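Local atomic coordinates of sarcosine oxidase (Pyrococcus horikoshii, PDB entry 1Y56), a protein that probably oxidises L-proline as the beta subunit of an L-proline dehydrogenase complex that contains FAD, FMN and ATP. Residues 271-276 and 303-307; 236-241 and 251-255. One frame throughout, in Å; residues are numbered along the deposited sequence.

Contact 1 (271-276 and 303-307); sequences TYDLTP and TWAGY. With FMN (flavin mononucleotide), chain E.
Residues 303-307 are an extended piece of strand 299-310, outermost in its sheet within this chain. The irregular loop 271-276 lies along them without pairing as a strand. It runs antiparallel to the strand: CA atoms are 5.4 Å apart at Pro276-Trp304, 5.3 Å at Leu274-Ala305 and 7.5 Å at Tyr272-Tyr307. Positive phi at Thr275 (68°) turns the chain between Leu274 and Pro276. About 386 Å² is buried. Thr303 points its CB toward the loop and packs against the Pro276 ring. Trp304 (chi1 p) points away; FMN C9 lies over one indole face, 3.3 Å from Trp304 CZ2. Its NE1 bonds to the carbonyl of Arg46. Ala305 points back to the loop, its CB 4.3 Å from Leu274 CD1. Leu274 CD1 also lies 3.8 Å from Gly306 CA. Tyr307 leaves the strand sideways (chi1 m) and its ring ends at the backbone of Tyr272. Tyr307 OH donates to Tyr272 O at 2.6 Å, and Tyr307 CE1 is 3.3 Å from Leu274 CD1. Tyr272 (chi1 m) turns a ring edge to the Tyr307 face, with centroids 5.6 Å apart and planes at 84°. An ST turn, Asp273 N to Thr271 OG1 at 2.8 Å, shapes the loop start; Lys224 forms a salt bridge with Asp273. Leu274 and the T-shaped tyrosine pair thus pack the loop on a strand that supplies Trp304 to the FMN pocket and Gly306 and Tyr307 to the FAD pocket of this FAD-dependent oxidoreductase fold.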
loop_
_atom_site.group_PDB
_atom_site.type_symbol
_atom_site.label_atom_id
_atom_site.label_comp_id
_atom_site.label_asym_id
_atom_site.label_seq_id
_atom_site.Cartn_x
_atom_site.Cartn_y
_atom_site.Cartn_z
ATOM N N THR B 271 12.059 18.216 -32.895
ATOM C CA THR B 271 11.391 17.477 -31.805
ATOM C C THR B 271 10.465 16.386 -32.344
ATOM O O THR B 271 10.019 16.465 -33.487
ATOM C CB THR B 271 10.552 18.418 -30.910
ATOM O OG1 THR B 271 9.894 17.662 -29.884
ATOM C CG2 THR B 271 9.483 19.135 -31.730
ATOM N N TYR B 272 10.175 15.372 -31.531
ATOM C CA TYR B 272 9.121 14.403 -31.874
ATOM C C TYR B 272 7.836 14.692 -31.106
ATOM O O TYR B 272 6.827 14.024 -31.306
ATOM C CB TYR B 272 9.558 12.950 -31.640
ATOM C CG TYR B 272 10.372 12.336 -32.759
ATOM C CD1 TYR B 272 11.751 12.134 -32.616
ATOM C CD2 TYR B 272 9.770 11.951 -33.959
ATOM C CE1 TYR B 272 12.515 11.574 -33.639
ATOM C CE2 TYR B 272 10.523 11.380 -34.994
ATOM C CZ TYR B 272 11.898 11.196 -34.828
ATOM O OH TYR B 272 12.651 10.634 -35.844
ATOM N N ASP B 273 7.892 15.692 -30.229
ATOM C CA ASP B 273 6.748 16.137 -29.427
ATOM C C ASP B 273 5.592 16.605 -30.319
ATOM O O ASP B 273 5.803 17.385 -31.252
ATOM C CB ASP B 273 7.216 17.281 -28.503
ATOM C CG ASP B 273 6.068 18.026 -27.821
ATOM O OD1 ASP B 273 5.183 17.366 -27.241
ATOM O OD2 ASP B 273 6.067 19.279 -27.849
ATOM N N LEU B 274 4.383 16.113 -30.061
ATOM C CA LEU B 274 3.194 16.756 -30.624
ATOM C C LEU B 274 2.656 17.744 -29.579
ATOM O O LEU B 274 3.451 18.490 -28.983
ATOM C CB LEU B 274 2.162 15.741 -31.120
ATOM C CG LEU B 274 2.473 15.034 -32.465
ATOM C CD1 LEU B 274 3.444 15.832 -33.344
ATOM C CD2 LEU B 274 2.963 13.588 -32.326
ATOM N N THR B 275 1.352 17.770 -29.328
ATOM C CA THR B 275 0.797 18.699 -28.298
ATOM C C THR B 275 0.886 20.202 -28.668
ATOM O O THR B 275 1.970 20.801 -28.720
ATOM C CB THR B 275 1.335 18.465 -26.810
ATOM O OG1 THR B 275 2.631 19.038 -26.658
ATOM C CG2 THR B 275 1.382 16.965 -26.422
ATOM N N PRO B 276 -0.273 20.803 -28.952
ATOM C CA PRO B 276 -0.340 22.188 -29.377
ATOM C C PRO B 276 0.077 23.190 -28.303
ATOM O O PRO B 276 0.141 22.851 -27.129
ATOM C CB PRO B 276 -1.812 22.362 -29.748
ATOM C CG PRO B 276 -2.525 21.275 -29.071
ATOM C CD PRO B 276 -1.593 20.153 -28.943
ATOM N N THR B 303 -7.165 22.475 -31.854
ATOM C CA THR B 303 -5.867 22.760 -32.432
ATOM C C THR B 303 -5.080 21.458 -32.361
ATOM O O THR B 303 -5.265 20.694 -31.414
ATOM C CB THR B 303 -5.173 23.823 -31.590
ATOM O OG1 THR B 303 -5.698 25.106 -31.943
ATOM C CG2 THR B 303 -3.689 23.835 -31.830
ATOM N N TRP B 304 -4.229 21.181 -33.351
ATOM C CA TRP B 304 -3.355 20.009 -33.269
ATOM C C TRP B 304 -1.958 20.238 -33.863
ATOM O O TRP B 304 -1.659 21.330 -34.353
ATOM C CB TRP B 304 -4.022 18.774 -33.884
ATOM C CG TRP B 304 -4.152 18.835 -35.355
ATOM C CD1 TRP B 304 -3.327 18.264 -36.270
ATOM C CD2 TRP B 304 -5.169 19.502 -36.088
ATOM N NE1 TRP B 304 -3.762 18.542 -37.537
ATOM C CE2 TRP B 304 -4.897 19.301 -37.453
ATOM C CE3 TRP B 304 -6.291 20.256 -35.724
ATOM C CZ2 TRP B 304 -5.706 19.819 -38.459
ATOM C CZ3 TRP B 304 -7.087 20.778 -36.719
ATOM C CH2 TRP B 304 -6.793 20.553 -38.072
ATOM N N ALA B 305 -1.114 19.206 -33.805
ATOM C CA ALA B 305 0.252 19.284 -34.305
ATOM C C ALA B 305 0.652 18.054 -35.126
ATOM O O ALA B 305 0.023 16.993 -35.039
ATOM C CB ALA B 305 1.225 19.480 -33.148
ATOM N N GLY B 306 1.715 18.209 -35.913
ATOM C CA GLY B 306 2.264 17.121 -36.709
ATOM C C GLY B 306 3.678 17.452 -37.144
ATOM O O GLY B 306 4.159 18.584 -36.960
ATOM N N TYR B 307 4.341 16.465 -37.733
ATOM C CA TYR B 307 5.724 16.624 -38.151
ATOM C C TYR B 307 5.850 17.187 -39.562
ATOM O O TYR B 307 5.154 16.753 -40.477
ATOM C CB TYR B 307 6.447 15.277 -38.106
ATOM C CG TYR B 307 6.328 14.530 -36.805
ATOM C CD1 TYR B 307 6.327 15.201 -35.581
ATOM C CD2 TYR B 307 6.256 13.144 -36.794
ATOM C CE1 TYR B 307 6.227 14.503 -34.383
ATOM C CE2 TYR B 307 6.161 12.440 -35.612
ATOM C CZ TYR B 307 6.144 13.122 -34.410
ATOM O OH TYR B 307 6.051 12.412 -33.233
HETATM N N1 FMN E . -10.729 18.157 -35.110
HETATM C C2 FMN E . -11.959 18.562 -34.717
HETATM O O2 FMN E . -12.227 18.640 -33.497
HETATM N N3 FMN E . -12.904 18.885 -35.622
HETATM C C4 FMN E . -12.638 18.808 -36.941
HETATM O O4 FMN E . -13.523 19.108 -37.772
HETATM C C4A FMN E . -11.373 18.391 -37.374
HETATM N N5 FMN E . -11.075 18.300 -38.699
HETATM C C5A FMN E . -9.853 17.897 -39.142
HETATM C C6 FMN E . -9.606 17.824 -40.518
HETATM C C7 FMN E . -8.362 17.411 -41.000
HETATM C C7M FMN E . -8.160 17.349 -42.500
HETATM C C8 FMN E . -7.357 17.068 -40.083
HETATM C C8M FMN E . -6.011 16.626 -40.524
HETATM C C9 FMN E . -7.604 17.137 -38.709
HETATM C C9A FMN E . -8.849 17.555 -38.227
HETATM N N10 FMN E . -9.139 17.634 -36.838
HETATM C C10 FMN E . -10.414 18.063 -36.415
HETATM C "C1'" FMN E . -8.140 17.319 -35.830
HETATM C "C2'" FMN E . -8.115 15.851 -35.495
HETATM O "O2'" FMN E . -8.672 15.704 -34.177
HETATM C "C3'" FMN E . -6.648 15.411 -35.655
HETATM O "O3'" FMN E . -6.534 14.080 -36.187
HETATM C "C4'" FMN E . -5.918 15.501 -34.353
HETATM O "O4'" FMN E . -6.349 16.243 -33.479
HETATM C "C5'" FMN E . -4.671 14.671 -34.134
HETATM O "O5'" FMN E . -4.850 13.899 -32.950
HETATM P P FMN E . -4.412 14.475 -31.511
HETATM O O1P FMN E . -2.911 14.347 -31.540
HETATM O O2P FMN E . -5.127 13.574 -30.538
HETATM O O3P FMN E . -4.876 15.902 -31.441
#

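Contact 2 (236-241 and 251-255); sequences GTINPM and YLTQT
The loop 236-241 leads into strand 241-244 and meets the end of strand 250-253, its antiparallel neighbour. CA atoms approach to 5.3 Å at Ile238-Gln254 and 4.8 Å at Met241-Thr253. Gly236 has positive phi, a conformation that favours glycine. Gln254 is extended (chi1 t, chi2 t), and its OE1 accepts twice: from Ile238 N at 3.1 Å, nearly straight, and weakly from Thr237 N at 3.0 Å. In return, Gln254 N donates to Ile238 O at 3.2 Å. Thr253 (chi1 t) gives a weak bond from OG1 to Pro240 O at 3.1 Å; that hydroxyl also meets Lys145 NZ. Lys145 further bonds to the carbonyls of Asn239 and Gln254. Apolar side chains fill the gaps. Ile238 CD1 lies 3.9 Å from Leu252 CD2. Met241 curls over the strand, with CE 3.4 Å from Tyr251 CD2 at the ring edge and SD 3.6 Å from Thr253 CG2. Tyr251 also touches FAD. The Gln254 side chain bridges the 237-238 amides through OE1 and the carbonyls of Lys234 and Gly258 through NE2. With one backbone bond beside it, the irregular entry to strand 241-244 is held mainly by side-chain polar groups.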
loop_
_atom_site.group_PDB
_atom_site.type_symbol
_atom_site.label_atom_id
_atom_site.label_comp_id
_atom_site.label_asym_id
_atom_site.label_seq_id
_atom_site.Cartn_x
_atom_site.Cartn_y
_atom_site.Cartn_z
ATOM N N GLY B 236 -18.506 26.306 -49.611
ATOM C CA GLY B 236 -17.952 27.220 -50.614
ATOM C C GLY B 236 -17.711 28.663 -50.197
ATOM O O GLY B 236 -17.591 29.538 -51.042
ATOM N N THR B 237 -17.637 28.923 -48.897
ATOM C CA THR B 237 -17.266 30.246 -48.412
ATOM C C THR B 237 -15.794 30.534 -48.709
ATOM O O THR B 237 -15.480 31.599 -49.225
ATOM C CB THR B 237 -17.586 30.417 -46.912
ATOM O OG1 THR B 237 -19.007 30.401 -46.730
ATOM C CG2 THR B 237 -17.024 31.735 -46.367
ATOM N N ILE B 238 -14.894 29.602 -48.389
ATOM C CA ILE B 238 -13.484 29.753 -48.771
ATOM C C ILE B 238 -13.042 28.556 -49.595
ATOM O O ILE B 238 -12.743 27.498 -49.046
ATOM C CB ILE B 238 -12.517 29.905 -47.567
ATOM C CG1 ILE B 238 -13.068 30.870 -46.513
ATOM C CG2 ILE B 238 -11.139 30.348 -48.058
ATOM C CD1 ILE B 238 -12.217 30.921 -45.245
ATOM N N ASN B 239 -12.975 28.722 -50.909
ATOM C CA ASN B 239 -12.696 27.582 -51.772
ATOM C C ASN B 239 -11.241 27.273 -52.040
ATOM O O ASN B 239 -10.813 26.154 -51.810
ATOM C CB ASN B 239 -13.510 27.665 -53.047
ATOM C CG ASN B 239 -14.979 27.518 -52.775
ATOM O OD1 ASN B 239 -15.749 28.441 -52.991
ATOM N ND2 ASN B 239 -15.373 26.362 -52.250
ATOM N N PRO B 240 -10.462 28.260 -52.493
ATOM C CA PRO B 240 -9.061 27.929 -52.726
ATOM C C PRO B 240 -8.275 27.915 -51.416
ATOM O O PRO B 240 -8.771 28.389 -50.375
ATOM C CB PRO B 240 -8.576 29.089 -53.589
ATOM C CG PRO B 240 -9.420 30.245 -53.153
ATOM C CD PRO B 240 -10.755 29.680 -52.775
ATOM N N MET B 241 -7.068 27.360 -51.466
ATOM C CA MET B 241 -6.103 27.537 -50.400
ATOM C C MET B 241 -5.594 28.980 -50.508
ATOM O O MET B 241 -5.056 29.370 -51.537
ATOM C CB MET B 241 -4.966 26.555 -50.608
ATOM C CG MET B 241 -4.017 26.421 -49.450
ATOM S SD MET B 241 -4.651 25.349 -48.150
ATOM C CE MET B 241 -4.854 26.566 -46.882
ATOM N N TYR B 251 -1.597 29.868 -44.064
ATOM C CA TYR B 251 -2.403 29.222 -45.077
ATOM C C TYR B 251 -3.750 28.887 -44.437
ATOM O O TYR B 251 -3.795 28.428 -43.293
ATOM C CB TYR B 251 -1.702 27.970 -45.595
ATOM C CG TYR B 251 -1.557 26.852 -44.589
ATOM C CD1 TYR B 251 -0.465 26.798 -43.732
ATOM C CD2 TYR B 251 -2.509 25.839 -44.506
ATOM C CE1 TYR B 251 -0.324 25.770 -42.820
ATOM C CE2 TYR B 251 -2.382 24.807 -43.595
ATOM C CZ TYR B 251 -1.284 24.772 -42.753
ATOM O OH TYR B 251 -1.156 23.739 -41.838
ATOM N N LEU B 252 -4.841 29.157 -45.146
ATOM C CA LEU B 252 -6.166 28.706 -44.710
ATOM C C LEU B 252 -7.121 28.393 -45.865
ATOM O O LEU B 252 -7.053 29.007 -46.932
ATOM C CB LEU B 252 -6.795 29.672 -43.692
ATOM C CG LEU B 252 -7.193 31.132 -43.921
ATOM C CD1 LEU B 252 -6.070 31.939 -44.460
ATOM C CD2 LEU B 252 -8.372 31.229 -44.833
ATOM N N THR B 253 -7.983 27.406 -45.654
ATOM C CA THR B 253 -8.994 27.015 -46.639
ATOM C C THR B 253 -10.178 26.378 -45.893
ATOM O O THR B 253 -10.116 26.192 -44.681
ATOM C CB THR B 253 -8.416 26.029 -47.696
ATOM O OG1 THR B 253 -9.379 25.810 -48.735
ATOM C CG2 THR B 253 -8.036 24.690 -47.049
ATOM N N GLN B 254 -11.252 26.048 -46.602
ATOM C CA GLN B 254 -12.383 25.391 -45.959
ATOM C C GLN B 254 -12.329 23.895 -46.259
ATOM O O GLN B 254 -11.982 23.494 -47.373
ATOM C CB GLN B 254 -13.693 26.030 -46.421
ATOM C CG GLN B 254 -14.962 25.424 -45.873
ATOM C CD GLN B 254 -16.180 26.311 -46.115
ATOM O OE1 GLN B 254 -16.203 27.113 -47.054
ATOM N NE2 GLN B 254 -17.199 26.172 -45.260
ATOM N N THR B 255 -12.631 23.072 -45.256
ATOM C CA THR B 255 -12.710 21.627 -45.465
ATOM C C THR B 255 -14.028 21.247 -46.142
ATOM O O THR B 255 -14.967 22.064 -46.247
ATOM C CB THR B 255 -12.606 20.832 -44.154
ATOM O OG1 THR B 255 -13.708 21.165 -43.308
ATOM C CG2 THR B 255 -11.311 21.121 -43.441
#

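Both contacts reach the same mixed eight-stranded sheet, but at different places. Contact 1 packs on residues 303-307 of strand 299-310, an outermost strand within the chain; contact 2 lies at the ends of the inner strands 241-244 and 250-253. Their centres are 23 Å apart and their nearest atoms about 7 Å apart, so they do not touch. Contact 2 is the more buried, with 6 of 10 touching residues buried against 5 of 11 in contact 1. Aromatic and apolar packing dominates contact 1, where one hydrogen bond joins the segments. Contact 2 relies more on hydrogen bonds. Each touches FAD, but direct FMN packing belongs to contact 1. Both also meet PH1363 chains.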